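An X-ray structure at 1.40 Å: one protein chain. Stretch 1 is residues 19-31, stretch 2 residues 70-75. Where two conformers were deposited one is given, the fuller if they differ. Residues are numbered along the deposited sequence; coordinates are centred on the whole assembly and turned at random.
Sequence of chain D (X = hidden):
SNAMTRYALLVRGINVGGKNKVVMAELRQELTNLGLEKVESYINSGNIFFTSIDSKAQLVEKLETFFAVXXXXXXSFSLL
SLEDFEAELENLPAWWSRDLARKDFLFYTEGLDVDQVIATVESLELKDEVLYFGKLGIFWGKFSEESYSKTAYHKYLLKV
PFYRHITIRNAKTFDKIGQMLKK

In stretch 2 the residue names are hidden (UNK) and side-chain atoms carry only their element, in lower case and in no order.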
# COMPACT_ATOMS: atom_id res chain seq x y z
N LYS D 19 -11.58 2.85 -7.87
CA LYS D 19 -12.83 2.64 -8.61
C LYS D 19 -14.00 3.25 -7.85
O LYS D 19 -13.81 4.03 -6.91
CB LYS D 19 -13.07 1.15 -8.90
CG LYS D 19 -13.34 0.30 -7.67
CD LYS D 19 -13.72 -1.13 -8.02
CE LYS D 19 -14.11 -1.90 -6.76
NZ LYS D 19 -12.95 -2.10 -5.86
N ASN D 20 -15.21 2.89 -8.28
CA ASN D 20 -16.45 3.43 -7.70
C ASN D 20 -16.41 4.95 -7.65
O ASN D 20 -16.76 5.56 -6.65
CB ASN D 20 -16.76 2.81 -6.33
CG ASN D 20 -17.08 1.33 -6.40
OD1 ASN D 20 -16.97 0.71 -7.47
ND2 ASN D 20 -17.52 0.78 -5.28
N LYS D 21 -15.99 5.53 -8.77
CA LYS D 21 -15.70 6.95 -8.84
C LYS D 21 -16.97 7.76 -9.01
O LYS D 21 -17.78 7.51 -9.88
CB LYS D 21 -14.75 7.25 -10.01
CG LYS D 21 -14.33 8.72 -10.07
CD LYS D 21 -13.17 8.97 -11.04
CE LYS D 21 -12.95 10.47 -11.24
NZ LYS D 21 -12.07 10.80 -12.41
N VAL D 22 -17.11 8.76 -8.14
CA VAL D 22 -18.20 9.71 -8.22
C VAL D 22 -17.59 11.09 -8.08
O VAL D 22 -16.91 11.37 -7.08
CB VAL D 22 -19.23 9.48 -7.09
CG1 VAL D 22 -20.38 10.50 -7.21
CG2 VAL D 22 -19.74 8.04 -7.11
N VAL D 23 -17.82 11.94 -9.08
CA VAL D 23 -17.34 13.31 -9.03
C VAL D 23 -18.44 14.15 -8.40
O VAL D 23 -19.55 14.21 -8.93
CB VAL D 23 -16.96 13.81 -10.43
CG1 VAL D 23 -16.51 15.27 -10.39
CG2 VAL D 23 -15.83 12.94 -11.01
N MSE D 24 -18.13 14.81 -7.29
CA MSE D 24 -19.14 15.51 -6.50
C MSE D 24 -19.86 16.58 -7.31
O MSE D 24 -21.08 16.66 -7.27
CB MSE D 24 -18.56 16.12 -5.21
CG MSE D 24 -18.24 15.08 -4.16
SE MSE D 24 -19.73 13.91 -3.62
CE MSE D 24 -18.96 12.25 -4.28
N ALA D 25 -19.13 17.39 -8.07
CA ALA D 25 -19.82 18.40 -8.86
C ALA D 25 -20.80 17.78 -9.87
O ALA D 25 -21.85 18.37 -10.16
CB ALA D 25 -18.81 19.30 -9.57
N GLU D 26 -20.42 16.64 -10.45
CA GLU D 26 -21.31 15.96 -11.40
C GLU D 26 -22.54 15.43 -10.69
O GLU D 26 -23.67 15.62 -11.16
CB GLU D 26 -20.58 14.83 -12.12
CG GLU D 26 -19.52 15.35 -13.06
CD GLU D 26 -18.65 14.28 -13.70
OE1 GLU D 26 -18.88 13.07 -13.50
OE2 GLU D 26 -17.70 14.69 -14.41
N LEU D 27 -22.34 14.75 -9.56
CA LEU D 27 -23.47 14.24 -8.80
C LEU D 27 -24.42 15.39 -8.37
O LEU D 27 -25.64 15.23 -8.45
CB LEU D 27 -22.97 13.48 -7.57
CG LEU D 27 -24.07 12.81 -6.74
CD1 LEU D 27 -24.86 11.80 -7.58
CD2 LEU D 27 -23.50 12.13 -5.51
N ARG D 28 -23.89 16.50 -7.87
CA ARG D 28 -24.74 17.62 -7.48
C ARG D 28 -25.58 18.09 -8.66
O ARG D 28 -26.78 18.33 -8.50
CB ARG D 28 -23.93 18.78 -6.86
CG ARG D 28 -23.18 18.37 -5.61
CD ARG D 28 -22.69 19.63 -4.85
NE ARG D 28 -21.81 20.45 -5.68
CZ ARG D 28 -20.47 20.38 -5.70
NH1 ARG D 28 -19.82 19.51 -4.93
NH2 ARG D 28 -19.80 21.17 -6.51
N GLN D 29 -24.97 18.22 -9.84
CA GLN D 29 -25.72 18.64 -11.03
C GLN D 29 -26.78 17.61 -11.41
O GLN D 29 -27.93 17.96 -11.74
CB GLN D 29 -24.77 18.91 -12.22
CG GLN D 29 -25.48 19.11 -13.58
CD GLN D 29 -26.14 20.46 -13.70
OE1 GLN D 29 -25.49 21.44 -14.06
NE2 GLN D 29 -27.44 20.53 -13.39
N GLU D 30 -26.40 16.34 -11.41
CA GLU D 30 -27.33 15.27 -11.76
C GLU D 30 -28.53 15.19 -10.80
O GLU D 30 -29.68 15.03 -11.23
CB GLU D 30 -26.58 13.95 -11.77
CG GLU D 30 -25.60 13.86 -12.94
CD GLU D 30 -24.43 12.94 -12.71
OE1 GLU D 30 -24.33 12.26 -11.66
OE2 GLU D 30 -23.56 12.94 -13.62
N LEU D 31 -28.27 15.32 -9.50
CA LEU D 31 -29.39 15.31 -8.54
C LEU D 31 -30.26 16.55 -8.66
O LEU D 31 -31.46 16.50 -8.41
CB LEU D 31 -28.87 15.16 -7.10
CG LEU D 31 -28.19 13.81 -6.83
CD1 LEU D 31 -27.62 13.81 -5.40
CD2 LEU D 31 -29.16 12.64 -7.04
N UNK D 70 -27.00 5.33 -13.12
CA UNK D 70 -25.84 6.21 -13.20
C UNK D 70 -24.61 5.77 -12.42
O UNK D 70 -23.47 6.05 -12.82
c UNK D 70 -27.22 8.23 -13.71
n UNK D 70 -29.00 8.83 -14.84
n UNK D 70 -26.86 8.96 -14.82
c UNK D 70 -27.95 9.33 -15.46
c UNK D 70 -28.57 8.15 -13.73
c UNK D 70 -26.22 7.63 -12.79
N UNK D 71 -24.84 5.11 -11.28
CA UNK D 71 -23.75 4.65 -10.40
C UNK D 71 -24.14 3.31 -9.80
O UNK D 71 -24.43 3.23 -8.62
c UNK D 71 -22.54 9.57 -10.80
c UNK D 71 -23.51 5.65 -9.25
c UNK D 71 -21.56 8.57 -10.77
c UNK D 71 -23.83 9.31 -10.35
c UNK D 71 -21.89 7.31 -10.24
c UNK D 71 -24.13 8.05 -9.80
o UNK D 71 -22.20 10.81 -11.32
c UNK D 71 -23.17 7.02 -9.77
N UNK D 72 -24.12 2.24 -10.61
CA UNK D 72 -24.68 0.96 -10.20
C UNK D 72 -23.94 0.28 -9.05
O UNK D 72 -24.50 -0.65 -8.47
c UNK D 72 -23.98 0.89 -12.49
c UNK D 72 -24.65 0.10 -11.49
c UNK D 72 -23.64 2.24 -12.01
N UNK D 73 -22.74 0.73 -8.73
CA UNK D 73 -22.03 0.24 -7.53
C UNK D 73 -22.57 0.84 -6.24
O UNK D 73 -22.18 0.42 -5.15
c UNK D 73 -19.98 2.27 -9.43
c UNK D 73 -19.67 4.58 -8.83
c UNK D 73 -20.19 2.96 -7.14
c UNK D 73 -19.93 4.27 -7.52
c UNK D 73 -20.22 1.95 -8.10
c UNK D 73 -19.70 3.58 -9.80
c UNK D 73 -20.53 0.53 -7.68
N UNK D 74 -23.44 1.84 -6.33
CA UNK D 74 -24.11 2.37 -5.12
C UNK D 74 -25.38 1.52 -4.93
O UNK D 74 -26.39 1.74 -5.60
c UNK D 74 -23.24 6.20 -5.56
c UNK D 74 -25.27 4.36 -4.04
c UNK D 74 -24.43 3.88 -5.25
c UNK D 74 -23.10 4.67 -5.38
N UNK D 75 -25.28 0.52 -4.07
CA UNK D 75 -26.31 -0.50 -3.92
C UNK D 75 -27.06 -0.45 -2.60
O UNK D 75 -27.93 -1.28 -2.34
o UNK D 75 -24.48 -4.25 -5.13
c UNK D 75 -25.68 -1.89 -4.16
c UNK D 75 -24.52 -3.32 -5.93
n UNK D 75 -23.90 -3.34 -7.10
c UNK D 75 -25.32 -2.08 -5.63
O HOH W 1 -19.50 11.39 -11.38

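Position 70 carries one carbon and then a five-membered ring of three carbons and two nitrogens. That ring is an imidazole, so the residue is His-70. Its CA-to-CB bond points toward stretch 1, yet its nearest pair, His-70 ND1 and Glu-30 CD, is 5.1 Å apart.

Position 71 has one carbon leading to a six-carbon ring that bears a single oxygen. The oxygen sits opposite the attachment point and lies 2.6 Å from Glu-30 OE1. A phenol of this kind identifies Tyr-71. It is the first residue to leave helical geometry after a helix, and its side chain, with chi1 in the m well, reaches into stretch 1. Tyr-71 OH donates a short hydrogen bond to Glu-30 OE1, which lies near the ring plane. Val-22 CG1 lies over one face of the ring, and Val-22 CG2 is 3.9 Å from Tyr-71 CD1. Leu-27 CD1 packs 3.9 Å from Tyr-71 CE2.

Position 72 has three carbons that close a ring onto the backbone nitrogen. This is Pro-72. It is exposed and out of reach of stretch 1.

Position 73 shows one carbon and a ring of six carbons with no heteroatom. One ring carbon is 3.5 Å from Asn-20 CB. The residue is Phe-73. Asn-20 CA stands 3.6 Å from the centroid of the Phe-73 ring, 13° off the normal, a CH-pi contact over the face. At the ring edge, Val-22 CG2 is 3.8 Å from Phe-73 CE1.

Position 74 has four carbons, forked at the first, with one arm two carbons long. The longer arm ends 4.2 Å from Val-22 CG2. That is Ile-74. Its CA-to-CB bond points sideways, but Ile-74 CD1 comes nearer. Ile-74 N bonds to Tyr-71 O at 2.9 Å, closing a type I turn.

Position 75 has three carbons, the third carrying one oxygen and one nitrogen. This amide is Gln-75. It does not reach stretch 1; Gln-75 NE2 instead donates to Pro-72 O at 3.1 Å.

The contact buries 393 Å² in all. The turn presents Tyr-71 and Phe-73 to stretch 1, and Val-22 CG2 meets both rings and Ile-74. The phenol also reaches the helix of stretch 1. There Tyr-71 OH both donates to Glu-30 and accepts from water 1, with 2.8 Å between Tyr-71 OH and the water O. That water also donates to Glu-26 OE1 and accepts from Val-23 N, tying the tyrosine to the start of the helix. Apolar packing thus joins a small polar network at the hydroxyl.

Stretch 2, residues 70-75: HYPFIQ
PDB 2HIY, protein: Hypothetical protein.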